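Local coordinates for CghA (Chaetomium globosum, PDB 6KBC), which belongs to a fungal family of two-domain, calycin-like beta-sheet proteins and holds the ligand WK1 in a pocket, at residues Ser8-Asp13 against Phe66-Ser71; Pro35-Ala38 against Thr44-Glu47; Ala53-Gly58 against Met214-Glu219; Ala83-Gly88 against Leu196-Asp201. All coordinates share one frame; numbering follows the deposited sequence.

Interaction 1 of 4, residues Ser8-Asp13 against Phe66-Ser71. With WK1 ((2S)-3-[(2S,4E)-4-[[(1R,2S,4aR,6S,8R,8aS)-2-[(E)-but-2-en-2-yl]-6,8-dimethyl-1,2,4a,5,6,7,8,8a-octahydronaphthalen-1-yl]-oxidanyl-methylidene]-3,5-bis(oxidanylidene)pyrrolidin-2-yl]-2-methyl-2-oxidanyl-propanoic acid), chain B.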
loop_
_atom_site.group_PDB
_atom_site.type_symbol
_atom_site.label_atom_id
_atom_site.label_comp_id
_atom_site.label_asym_id
_atom_site.label_seq_id
_atom_site.Cartn_x
_atom_site.Cartn_y
_atom_site.Cartn_z
ATOM N N SER A 8 2.413 22.496 -3.797
ATOM C CA SER A 8 1.410 22.014 -4.736
ATOM C C SER A 8 0.063 22.177 -4.053
ATOM O O SER A 8 -0.262 21.423 -3.129
ATOM C CB SER A 8 1.663 20.559 -5.127
ATOM O OG SER A 8 0.562 20.045 -5.853
ATOM N N LEU A 9 -0.718 23.160 -4.494
ATOM C CA LEU A 9 -1.999 23.467 -3.873
ATOM C C LEU A 9 -3.110 23.291 -4.896
ATOM O O LEU A 9 -3.174 24.021 -5.891
ATOM C CB LEU A 9 -2.001 24.882 -3.291
ATOM C CG LEU A 9 -3.336 25.449 -2.810
ATOM C CD1 LEU A 9 -3.893 24.619 -1.672
ATOM C CD2 LEU A 9 -3.152 26.896 -2.360
ATOM N N LEU A 10 -3.980 22.320 -4.639
ATOM C CA LEU A 10 -5.101 21.979 -5.497
ATOM C C LEU A 10 -6.378 22.209 -4.708
ATOM O O LEU A 10 -6.584 21.595 -3.657
ATOM C CB LEU A 10 -5.004 20.532 -5.992
ATOM C CG LEU A 10 -3.900 20.131 -6.974
ATOM C CD1 LEU A 10 -2.544 20.240 -6.370
ATOM C CD2 LEU A 10 -4.126 18.691 -7.404
ATOM N N GLN A 11 -7.222 23.095 -5.221
ATOM C CA GLN A 11 -8.378 23.614 -4.508
ATOM C C GLN A 11 -9.372 24.135 -5.528
ATOM O O GLN A 11 -9.044 24.320 -6.702
ATOM C CB GLN A 11 -7.981 24.739 -3.563
ATOM C CG GLN A 11 -7.563 25.968 -4.337
ATOM C CD GLN A 11 -7.030 27.064 -3.448
ATOM O OE1 GLN A 11 -6.945 26.914 -2.230
ATOM N NE2 GLN A 11 -6.624 28.168 -4.062
ATOM N N GLY A 12 -10.588 24.392 -5.062
ATOM C CA GLY A 12 -11.518 24.997 -5.988
ATOM C C GLY A 12 -11.976 24.008 -7.046
ATOM O O GLY A 12 -11.975 22.791 -6.846
ATOM N N ASP A 13 -12.361 24.552 -8.203
ATOM C CA ASP A 13 -12.957 23.747 -9.265
ATOM C C ASP A 13 -12.220 23.870 -10.593
ATOM O O ASP A 13 -12.763 23.462 -11.627
ATOM C CB ASP A 13 -14.431 24.117 -9.465
ATOM C CG ASP A 13 -14.613 25.494 -10.088
ATOM O OD1 ASP A 13 -13.994 26.471 -9.609
ATOM O OD2 ASP A 13 -15.370 25.587 -11.079
ATOM N N PHE A 66 -3.905 8.671 1.138
ATOM C CA PHE A 66 -4.217 10.021 0.701
ATOM C C PHE A 66 -4.176 10.042 -0.822
ATOM O O PHE A 66 -3.126 9.783 -1.422
ATOM C CB PHE A 66 -3.231 11.028 1.281
ATOM C CG PHE A 66 -3.300 11.153 2.782
ATOM C CD1 PHE A 66 -2.612 10.267 3.597
ATOM C CD2 PHE A 66 -4.045 12.166 3.378
ATOM C CE1 PHE A 66 -2.658 10.388 4.993
ATOM C CE2 PHE A 66 -4.095 12.293 4.769
ATOM C CZ PHE A 66 -3.404 11.400 5.571
ATOM N N PHE A 67 -5.314 10.351 -1.437
ATOM C CA PHE A 67 -5.486 10.272 -2.879
ATOM C C PHE A 67 -5.629 11.657 -3.497
ATOM O O PHE A 67 -6.339 12.518 -2.967
ATOM C CB PHE A 67 -6.736 9.466 -3.245
ATOM C CG PHE A 67 -6.599 7.982 -3.070
ATOM C CD1 PHE A 67 -5.570 7.285 -3.683
ATOM C CD2 PHE A 67 -7.540 7.273 -2.336
ATOM C CE1 PHE A 67 -5.467 5.899 -3.546
ATOM C CE2 PHE A 67 -7.444 5.894 -2.197
ATOM C CZ PHE A 67 -6.407 5.208 -2.804
ATOM N N ARG A 68 -4.955 11.853 -4.627
ATOM C CA ARG A 68 -5.350 12.816 -5.650
ATOM C C ARG A 68 -5.655 11.998 -6.899
ATOM O O ARG A 68 -4.736 11.476 -7.538
ATOM C CB ARG A 68 -4.248 13.839 -5.915
ATOM C CG ARG A 68 -3.980 14.820 -4.783
ATOM C CD ARG A 68 -2.731 15.589 -5.114
ATOM N NE ARG A 68 -2.512 16.737 -4.243
ATOM C CZ ARG A 68 -1.617 17.683 -4.496
ATOM N NH1 ARG A 68 -0.877 17.604 -5.595
ATOM N NH2 ARG A 68 -1.455 18.705 -3.662
ATOM N N ASP A 69 -6.935 11.863 -7.232
ATOM C CA ASP A 69 -7.381 11.029 -8.350
ATOM C C ASP A 69 -8.082 11.922 -9.373
ATOM O O ASP A 69 -9.231 12.332 -9.169
ATOM C CB ASP A 69 -8.295 9.906 -7.858
ATOM C CG ASP A 69 -8.599 8.865 -8.938
ATOM O OD1 ASP A 69 -8.357 9.136 -10.133
ATOM O OD2 ASP A 69 -9.087 7.767 -8.589
ATOM N N GLY A 70 -7.388 12.206 -10.477
ATOM C CA GLY A 70 -7.958 13.074 -11.495
ATOM C C GLY A 70 -9.229 12.506 -12.091
ATOM O O GLY A 70 -10.194 13.234 -12.332
ATOM N N SER A 71 -9.268 11.191 -12.292
ATOM C CA SER A 71 -10.419 10.576 -12.948
ATOM C C SER A 71 -11.698 10.631 -12.129
ATOM O O SER A 71 -12.776 10.421 -12.691
ATOM C CB SER A 71 -10.129 9.120 -13.293
ATOM O OG SER A 71 -9.881 8.355 -12.125
HETATM O O WK1 B . -12.129 2.607 -0.297
HETATM C C17 WK1 B . -11.210 2.149 0.333
HETATM O O1 WK1 B . -11.100 2.313 1.515
HETATM C C19 WK1 B . -10.175 1.345 -0.341
HETATM O O2 WK1 B . -10.471 1.102 -1.674
HETATM C C18 WK1 B . -10.107 -0.001 0.311
HETATM C C20 WK1 B . -8.940 2.195 -0.229
HETATM C C22 WK1 B . -7.724 1.406 -0.499
HETATM N N WK1 B . -6.437 2.029 -0.258
HETATM C C21 WK1 B . -5.629 1.791 -1.286
HETATM O O5 WK1 B . -4.388 2.220 -1.318
HETATM C C23 WK1 B . -7.559 0.858 -1.827
HETATM O O4 WK1 B . -8.474 0.199 -2.506
HETATM C C24 WK1 B . -6.260 1.036 -2.379
HETATM C C16 WK1 B . -5.774 0.568 -3.672
HETATM O O3 WK1 B . -6.586 -0.091 -4.405
HETATM C C9 WK1 B . -4.361 0.732 -4.044
HETATM C C8 WK1 B . -3.745 -0.517 -3.352
HETATM C C12 WK1 B . -4.245 -0.922 -1.981
HETATM C C13 WK1 B . -3.644 -0.561 -0.870
HETATM C C90 WK1 B . -4.165 -0.970 0.466
HETATM C C14 WK1 B . -5.465 -1.762 -1.857
HETATM C C7 WK1 B . -3.879 -1.746 -4.199
HETATM C C6 WK1 B . -3.456 -1.711 -5.434
HETATM C C3 WK1 B . -3.134 -0.366 -6.002
HETATM C C4 WK1 B . -4.082 0.723 -5.541
HETATM C C5 WK1 B . -3.463 2.046 -5.946
HETATM C C11 WK1 B . -4.427 3.163 -5.696
HETATM C C2 WK1 B . -2.882 -0.308 -7.486
HETATM C C1 WK1 B . -2.074 0.934 -7.695
HETATM C C10 WK1 B . -1.512 1.100 -9.069
HETATM C C WK1 B . -2.959 2.100 -7.375
#
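Arg68 reaches Ser8 end-on with both terminal nitrogens of its guanidinium group. NH1 gives the straighter bond, to Ser8 OG at 2.8 Å with an N-H...O angle of 158°. NH2 turns to the backbone, donating to Ser8 O at 3.0 Å from well above the carbonyl plane, and also has a weak, longer interaction with Ser8 OG. Both oxygens lie close to the guanidinium plane, so the pair of bonds limits its rotation. The serine hydroxyl thus accepts from Arg68 and is itself hydrogen-bonded to Ala38 O; a small hydroxyl suits a buried spot where one atom must do both. Arg68 NE is satisfied by Ser100 OG, so all three guanidinium nitrogens have a partner. The arginine chain is extended from CG to NE, which carries the charge across the gap between the strands. Leu10 adds the apolar side: its CD1 sits over one guanidinium face, 3.2 Å from Arg68 NH1. The neighbouring Phe67 lines the WK1 pocket, its CE1 3.6 Å from WK1 C11. Strand 6-10 pairs with strand 99-105, through Ser8 with Val102 and Leu10 with Ser100. Strand 60-69 runs between strands 46-54 and 77-85, with Arg68 joined through its backbone to Glu47 and Phe67 to Arg78, so within the calycin-like N-terminal beta domain the arginine side chain spans two strands that are not paired.

Interaction 2 of 4, residues Pro35-Ala38 against Thr44-Glu47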
loop_
_atom_site.group_PDB
_atom_site.type_symbol
_atom_site.label_atom_id
_atom_site.label_comp_id
_atom_site.label_asym_id
_atom_site.label_seq_id
_atom_site.Cartn_x
_atom_site.Cartn_y
_atom_site.Cartn_z
ATOM N N PRO A 35 4.249 16.001 -5.048
ATOM C CA PRO A 35 3.373 15.535 -6.127
ATOM C C PRO A 35 4.020 15.663 -7.499
ATOM O O PRO A 35 4.754 16.615 -7.779
ATOM C CB PRO A 35 2.147 16.445 -6.004
ATOM C CG PRO A 35 2.137 16.859 -4.579
ATOM C CD PRO A 35 3.571 16.967 -4.168
ATOM N N LYS A 36 3.735 14.679 -8.356
ATOM C CA LYS A 36 4.237 14.678 -9.723
ATOM C C LYS A 36 3.377 15.524 -10.647
ATOM O O LYS A 36 3.837 15.893 -11.733
ATOM C CB LYS A 36 4.320 13.241 -10.245
ATOM C CG LYS A 36 5.294 12.375 -9.446
ATOM C CD LYS A 36 6.671 13.007 -9.388
ATOM C CE LYS A 36 7.629 12.158 -8.598
ATOM N NZ LYS A 36 8.985 12.770 -8.478
ATOM N N TRP A 37 2.141 15.814 -10.250
ATOM C CA TRP A 37 1.284 16.799 -10.909
ATOM C C TRP A 37 1.157 17.981 -9.948
ATOM O O TRP A 37 0.192 18.097 -9.192
ATOM C CB TRP A 37 -0.071 16.196 -11.285
ATOM C CG TRP A 37 0.029 15.305 -12.488
ATOM C CD1 TRP A 37 -0.155 15.664 -13.795
ATOM C CD2 TRP A 37 0.417 13.924 -12.503
ATOM N NE1 TRP A 37 0.064 14.587 -14.615
ATOM C CE2 TRP A 37 0.417 13.506 -13.850
ATOM C CE3 TRP A 37 0.750 12.996 -11.506
ATOM C CZ2 TRP A 37 0.734 12.199 -14.229
ATOM C CZ3 TRP A 37 1.062 11.688 -11.885
ATOM C CH2 TRP A 37 1.054 11.307 -13.235
ATOM N N ALA A 38 2.157 18.867 -9.988
ATOM C CA ALA A 38 2.300 19.896 -8.958
ATOM C C ALA A 38 1.243 20.990 -9.088
ATOM O O ALA A 38 0.641 21.401 -8.091
ATOM C CB ALA A 38 3.705 20.494 -9.009
ATOM N N THR A 44 -6.491 11.813 -15.845
ATOM C CA THR A 44 -6.335 10.363 -15.780
ATOM C C THR A 44 -5.243 9.950 -14.805
ATOM O O THR A 44 -4.862 8.772 -14.782
ATOM C CB THR A 44 -6.011 9.772 -17.153
ATOM O OG1 THR A 44 -4.762 10.302 -17.606
ATOM C CG2 THR A 44 -7.111 10.109 -18.154
ATOM N N ALA A 45 -4.709 10.885 -14.030
ATOM C CA ALA A 45 -3.626 10.562 -13.118
ATOM C C ALA A 45 -4.171 10.271 -11.727
ATOM O O ALA A 45 -5.275 10.681 -11.357
ATOM C CB ALA A 45 -2.604 11.696 -13.049
ATOM N N VAL A 46 -3.382 9.535 -10.959
ATOM C CA VAL A 46 -3.677 9.292 -9.554
ATOM C C VAL A 46 -2.367 9.312 -8.793
ATOM O O VAL A 46 -1.377 8.713 -9.226
ATOM C CB VAL A 46 -4.450 7.976 -9.336
ATOM C CG1 VAL A 46 -3.632 6.782 -9.787
ATOM C CG2 VAL A 46 -4.801 7.826 -7.859
ATOM N N GLU A 47 -2.343 10.059 -7.696
ATOM C CA GLU A 47 -1.218 10.082 -6.784
ATOM C C GLU A 47 -1.698 9.558 -5.441
ATOM O O GLU A 47 -2.819 9.857 -5.013
ATOM C CB GLU A 47 -0.643 11.494 -6.645
ATOM C CG GLU A 47 -0.175 12.053 -7.975
ATOM C CD GLU A 47 0.998 12.996 -7.842
ATOM O OE1 GLU A 47 0.837 14.188 -8.165
ATOM O OE2 GLU A 47 2.086 12.540 -7.452
HETATM O O HOH W 1 -1.241 16.068 -7.997
#
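Glu47 OE1 is gripped by two donors: the backbone N of Trp37 at 2.9 Å, which approaches from above the carboxylate plane, and a water 2.8 Å away. That water also donates to Trp37 O, adding a solvent-mediated link to the direct backbone bonds. The other oxygen, Glu47 OE2, takes an almost perfectly straight bond (179°) from Lys36 N at 2.8 Å, on its syn side, and forms a salt bridge with Arg228. Glutamate suits the place because its chain, bent at chi2 (-149°), brings two acceptors to successive peptide N-H groups. Trp37 covers the apolar side of the contact. Ala45 CB makes a CH-pi contact over its six-membered ring, 3.5 Å from the centroid, and a methyl is small enough to come down close to that face. The carboxyl carbon of Glu47 meets the ring at its edge, in plane, while the carboxylate itself is turned 74° from the indole. Trp37 NE1 bonds to Ile21 O, and Lys36 NZ leads away to Asn32 and Ala25. Fixed at both oxygens, the buried carboxylate cannot swing freely, and the N-H groups, water and guanidinium together probably offset the cost of burying its charge while clamping loop 35-38 to the start of strand 46-54.

Interaction 3 of 4, residues Ala53-Gly58 against Met214-Glu219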
loop_
_atom_site.group_PDB
_atom_site.type_symbol
_atom_site.label_atom_id
_atom_site.label_comp_id
_atom_site.label_asym_id
_atom_site.label_seq_id
_atom_site.Cartn_x
_atom_site.Cartn_y
_atom_site.Cartn_z
ATOM N N ALA A 53 -0.372 0.828 9.789
ATOM C CA ALA A 53 0.143 0.352 11.058
ATOM C C ALA A 53 -0.650 -0.887 11.422
ATOM O O ALA A 53 -1.857 -0.937 11.194
ATOM C CB ALA A 53 -0.017 1.414 12.145
ATOM N N MET A 54 0.014 -1.889 11.978
ATOM C CA MET A 54 -0.771 -2.951 12.574
ATOM C C MET A 54 -0.053 -3.478 13.789
ATOM O O MET A 54 1.170 -3.403 13.874
ATOM C CB MET A 54 -1.021 -4.087 11.604
ATOM C CG MET A 54 0.231 -4.814 11.210
ATOM S SD MET A 54 -0.330 -6.093 10.083
ATOM C CE MET A 54 -1.200 -7.175 11.194
ATOM N N ALA A 55 -0.830 -4.081 14.681
ATOM C CA ALA A 55 -0.265 -4.688 15.873
ATOM C C ALA A 55 0.541 -5.909 15.473
ATOM O O ALA A 55 0.220 -6.598 14.500
ATOM C CB ALA A 55 -1.372 -5.072 16.871
ATOM N N GLU A 56 1.608 -6.183 16.225
ATOM C CA GLU A 56 2.474 -7.283 15.825
ATOM C C GLU A 56 1.777 -8.633 15.947
ATOM O O GLU A 56 2.252 -9.617 15.370
ATOM C CB GLU A 56 3.755 -7.284 16.654
ATOM C CG GLU A 56 3.612 -7.948 17.988
ATOM C CD GLU A 56 4.911 -7.982 18.783
ATOM O OE1 GLU A 56 4.815 -8.082 20.023
ATOM O OE2 GLU A 56 6.008 -7.845 18.193
ATOM N N ASP A 57 0.665 -8.695 16.681
ATOM C CA ASP A 57 -0.115 -9.913 16.852
ATOM C C ASP A 57 -1.416 -9.900 16.068
ATOM O O ASP A 57 -2.310 -10.694 16.375
ATOM C CB ASP A 57 -0.441 -10.148 18.330
ATOM C CG ASP A 57 -1.353 -9.067 18.912
ATOM O OD1 ASP A 57 -1.649 -8.054 18.224
ATOM O OD2 ASP A 57 -1.826 -9.247 20.055
ATOM N N GLY A 58 -1.571 -8.986 15.119
ATOM C CA GLY A 58 -2.796 -8.925 14.340
ATOM C C GLY A 58 -4.022 -8.469 15.098
ATOM O O GLY A 58 -5.136 -8.607 14.586
ATOM N N MET A 214 -8.317 3.045 19.205
ATOM C CA MET A 214 -7.245 2.166 18.771
ATOM C C MET A 214 -5.938 2.766 19.248
ATOM O O MET A 214 -5.560 3.857 18.810
ATOM C CB MET A 214 -7.225 1.993 17.252
ATOM C CG MET A 214 -6.179 0.997 16.809
ATOM S SD MET A 214 -6.195 0.829 15.009
ATOM C CE MET A 214 -7.806 0.065 14.764
ATOM N N VAL A 215 -5.251 2.055 20.136
ATOM C CA VAL A 215 -4.040 2.555 20.763
ATOM C C VAL A 215 -2.963 1.506 20.578
ATOM O O VAL A 215 -3.120 0.363 21.027
ATOM C CB VAL A 215 -4.225 2.850 22.262
ATOM C CG1 VAL A 215 -2.876 3.211 22.887
ATOM C CG2 VAL A 215 -5.239 3.935 22.484
ATOM N N LEU A 216 -1.872 1.888 19.931
ATOM C CA LEU A 216 -0.699 1.035 19.823
ATOM C C LEU A 216 0.480 1.896 20.238
ATOM O O LEU A 216 0.807 2.866 19.549
ATOM C CB LEU A 216 -0.529 0.492 18.403
ATOM C CG LEU A 216 -1.691 -0.370 17.921
ATOM C CD1 LEU A 216 -1.570 -0.635 16.422
ATOM C CD2 LEU A 216 -1.760 -1.679 18.731
ATOM N N GLY A 217 1.085 1.562 21.374
ATOM C CA GLY A 217 2.142 2.369 21.935
ATOM C C GLY A 217 3.486 2.053 21.326
ATOM O O GLY A 217 3.680 1.048 20.613
ATOM N N PRO A 218 4.460 2.916 21.619
ATOM C CA PRO A 218 5.752 2.825 20.927
ATOM C C PRO A 218 6.538 1.570 21.227
ATOM O O PRO A 218 7.461 1.258 20.473
ATOM C CB PRO A 218 6.499 4.079 21.408
ATOM C CG PRO A 218 5.844 4.445 22.701
ATOM C CD PRO A 218 4.395 4.065 22.540
ATOM N N GLU A 219 6.160 0.823 22.260
ATOM C CA GLU A 219 6.964 -0.359 22.669
ATOM C C GLU A 219 6.169 -1.649 22.474
ATOM O O GLU A 219 6.591 -2.686 22.984
ATOM C CB GLU A 219 7.471 -0.205 24.103
ATOM C CG GLU A 219 8.262 1.064 24.352
ATOM C CD GLU A 219 9.539 1.185 23.540
ATOM O OE1 GLU A 219 10.282 0.192 23.465
ATOM O OE2 GLU A 219 9.785 2.273 22.987
#
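The peptide joining Met54 to Ala55 is the flat group here, and Leu216 CD1 stands over one of its faces, 3.9 Å from Ala55 N and 4.2 Å from Met54 C. No ring takes part, and no hydrogen bond crosses. The other branch of the leucine, CD2, meets Ala55 CB at 3.9 Å, so its forked end fits over the peptide and the methyl beside it. Leu216 CG lies beside its own backbone N (chi1 -61°), which directs both methyls across the gap. Leucine suits the site through its two branches, alanine through its short side chain, which lets the chains come within 7.0 Å at the CA atoms of Ala55 and Leu216. In the calycin-like beta fold these are ends of strands that are not paired with each other: strand 46-54 pairs with 60-69 and 223-231, and strand 210-216 with 181-200, where Leu216 joins Val194. Just past the contact the first chain turns back in a type I turn from Ala55 to Gly58, closed by Gly58 N to Ala55 O at 3.0 Å. The positive phi of Gly58 (69°) favours glycine there. Met54 points the other way, its side chain packing on Trp385 and Met387 of strand 382-392.

Interaction 4 of 4, residues Ala83-Gly88 against Leu196-Asp201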
loop_
_atom_site.group_PDB
_atom_site.type_symbol
_atom_site.label_atom_id
_atom_site.label_comp_id
_atom_site.label_asym_id
_atom_site.label_seq_id
_atom_site.Cartn_x
_atom_site.Cartn_y
_atom_site.Cartn_z
ATOM N N ALA A 83 -9.856 0.535 9.208
ATOM C CA ALA A 83 -9.389 0.170 10.536
ATOM C C ALA A 83 -10.055 -1.130 10.947
ATOM O O ALA A 83 -11.223 -1.363 10.618
ATOM C CB ALA A 83 -9.703 1.277 11.560
ATOM N N ALA A 84 -9.309 -1.975 11.657
ATOM C CA ALA A 84 -9.808 -3.269 12.099
ATOM C C ALA A 84 -9.371 -3.515 13.534
ATOM O O ALA A 84 -8.259 -3.148 13.922
ATOM C CB ALA A 84 -9.303 -4.408 11.200
ATOM N N TRP A 85 -10.245 -4.149 14.313
ATOM C CA TRP A 85 -9.948 -4.562 15.680
ATOM C C TRP A 85 -10.144 -6.067 15.787
ATOM O O TRP A 85 -11.034 -6.628 15.152
ATOM C CB TRP A 85 -10.878 -3.896 16.705
ATOM C CG TRP A 85 -10.702 -2.428 16.934
ATOM C CD1 TRP A 85 -10.118 -1.830 18.026
ATOM C CD2 TRP A 85 -11.137 -1.361 16.077
ATOM N NE1 TRP A 85 -10.158 -0.465 17.888
ATOM C CE2 TRP A 85 -10.791 -0.149 16.711
ATOM C CE3 TRP A 85 -11.786 -1.312 14.837
ATOM C CZ2 TRP A 85 -11.062 1.093 16.145
ATOM C CZ3 TRP A 85 -12.054 -0.080 14.273
ATOM C CH2 TRP A 85 -11.690 1.113 14.927
ATOM N N SER A 86 -9.342 -6.704 16.644
ATOM C CA SER A 86 -9.425 -8.155 16.799
ATOM C C SER A 86 -10.814 -8.613 17.232
ATOM O O SER A 86 -11.172 -9.772 17.003
ATOM C CB SER A 86 -8.386 -8.641 17.814
ATOM O OG SER A 86 -8.547 -7.976 19.056
ATOM N N ASP A 87 -11.605 -7.740 17.862
ATOM C CA ASP A 87 -12.939 -8.153 18.292
ATOM C C ASP A 87 -13.948 -8.212 17.151
ATOM O O ASP A 87 -15.118 -8.524 17.401
ATOM C CB ASP A 87 -13.461 -7.241 19.411
ATOM C CG ASP A 87 -13.827 -5.830 18.938
ATOM O OD1 ASP A 87 -13.702 -5.499 17.740
ATOM O OD2 ASP A 87 -14.256 -5.028 19.796
ATOM N N GLY A 88 -13.525 -7.938 15.911
ATOM C CA GLY A 88 -14.396 -7.992 14.758
ATOM C C GLY A 88 -14.799 -6.636 14.221
ATOM O O GLY A 88 -15.243 -6.546 13.072
ATOM N N LEU A 196 -5.923 6.708 18.255
ATOM C CA LEU A 196 -7.000 7.135 17.387
ATOM C C LEU A 196 -8.324 6.911 18.089
ATOM O O LEU A 196 -8.470 5.980 18.886
ATOM C CB LEU A 196 -6.988 6.351 16.048
ATOM C CG LEU A 196 -5.890 6.686 15.039
ATOM C CD1 LEU A 196 -5.861 5.596 13.977
ATOM C CD2 LEU A 196 -6.145 8.029 14.393
ATOM N N THR A 197 -9.295 7.761 17.761
ATOM C CA THR A 197 -10.655 7.608 18.249
ATOM C C THR A 197 -11.590 7.609 17.056
ATOM O O THR A 197 -11.560 8.540 16.243
ATOM C CB THR A 197 -11.031 8.721 19.237
ATOM O OG1 THR A 197 -10.079 8.730 20.300
ATOM C CG2 THR A 197 -12.418 8.482 19.811
ATOM N N PHE A 198 -12.395 6.552 16.947
ATOM C CA PHE A 198 -13.334 6.363 15.852
ATOM C C PHE A 198 -14.752 6.453 16.390
ATOM O O PHE A 198 -15.057 5.904 17.455
ATOM C CB PHE A 198 -13.169 4.993 15.186
ATOM C CG PHE A 198 -11.808 4.746 14.596
ATOM C CD1 PHE A 198 -10.744 4.389 15.404
ATOM C CD2 PHE A 198 -11.611 4.808 13.222
ATOM C CE1 PHE A 198 -9.497 4.132 14.862
ATOM C CE2 PHE A 198 -10.369 4.557 12.678
ATOM C CZ PHE A 198 -9.310 4.222 13.501
ATOM N N HIS A 199 -15.622 7.113 15.645
ATOM C CA HIS A 199 -17.029 7.182 16.005
ATOM C C HIS A 199 -17.765 6.087 15.244
ATOM O O HIS A 199 -17.736 6.056 14.010
ATOM C CB HIS A 199 -17.580 8.585 15.737
ATOM C CG HIS A 199 -16.862 9.655 16.518
ATOM N ND1 HIS A 199 -15.569 10.050 16.233
ATOM C CD2 HIS A 199 -17.244 10.384 17.595
ATOM C CE1 HIS A 199 -15.192 10.983 17.089
ATOM N NE2 HIS A 199 -16.192 11.206 17.924
ATOM N N ILE A 200 -18.376 5.171 15.980
ATOM C CA ILE A 200 -19.102 4.022 15.372
ATOM C C ILE A 200 -20.593 4.353 15.341
ATOM O O ILE A 200 -21.138 4.695 16.390
ATOM C CB ILE A 200 -18.845 2.761 16.210
ATOM C CG1 ILE A 200 -17.392 2.657 16.682
ATOM C CG2 ILE A 200 -19.308 1.514 15.478
ATOM C CD1 ILE A 200 -16.419 2.243 15.610
ATOM N N ASP A 201 -21.218 4.243 14.172
ATOM C CA ASP A 201 -22.674 4.506 14.056
ATOM C C ASP A 201 -23.452 3.488 14.900
ATOM O O ASP A 201 -23.473 2.319 14.508
ATOM C CB ASP A 201 -23.110 4.537 12.597
ATOM C CG ASP A 201 -22.600 5.747 11.839
ATOM O OD1 ASP A 201 -21.634 6.370 12.314
ATOM O OD2 ASP A 201 -23.171 6.055 10.776
#
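Ala83 and Phe198 face each other from strands whose CA atoms are 9.1 Å apart at these residues, and no hydrogen bond crosses between the two segments. Strand 77-85 ends at Trp85 and enters a type I turn to Gly88, closed by Gly88 N to Trp85 O at 2.9 Å; the backbone angles of Gly88 (phi 106°) would press a side chain against the preceding carbonyl oxygen, which calls for glycine. The segment 196-201 stays extended as far as Ile200. Between the two backbones Trp85 and Phe198 form a T-shaped stack, with the edge of the indole six-membered ring aimed at the phenyl face: centroids lie 4.9 Å apart and the planes meet at 81°. The touching atoms are Trp85 CZ2 and CH2, each 3.4 Å from Phe198 CD1, so the indole comes in nearer the rim of the phenylalanine than its centre. Ala83 CB lies 3.5 Å from both Phe198 CE2 and CZ, and its small size lets the large ring come close. Trp85 is steadied at its polar edge by NE1 bonding to Arg213 O, while Phe198 also meets Trp91 edge-to-face and touches Phe62. Such aromatic packing between strands that are not sheet neighbours is consistent with the interior of the calycin-like, strand-rich fold of this family, here among strands 60-69, 77-85, 90-96 and 181-200.

Overall arrangement
All four contacts are buried and belong to the N-terminal beta domain, where strand 60-69 lies between 46-54 and 77-85. Interactions 1 and 2 adjoin, their centres about 8 Å apart, with interaction 2 nested inside the loop closed by interaction 1; both are mainly polar with an apolar side, joining the loop after strand 6-10 and strands 6-10, 46-54 and 60-69 through charged side chains, hydroxyl and backbone groups. Interactions 3 and 4 have centres about 13 Å apart and meet where strand 210-216 runs beside strand 181-200; they are apolar, one through methyls and the other through aromatic rings. Interactions 2 and 3 use strand 46-54 near its two ends, about 32 Å apart between centres.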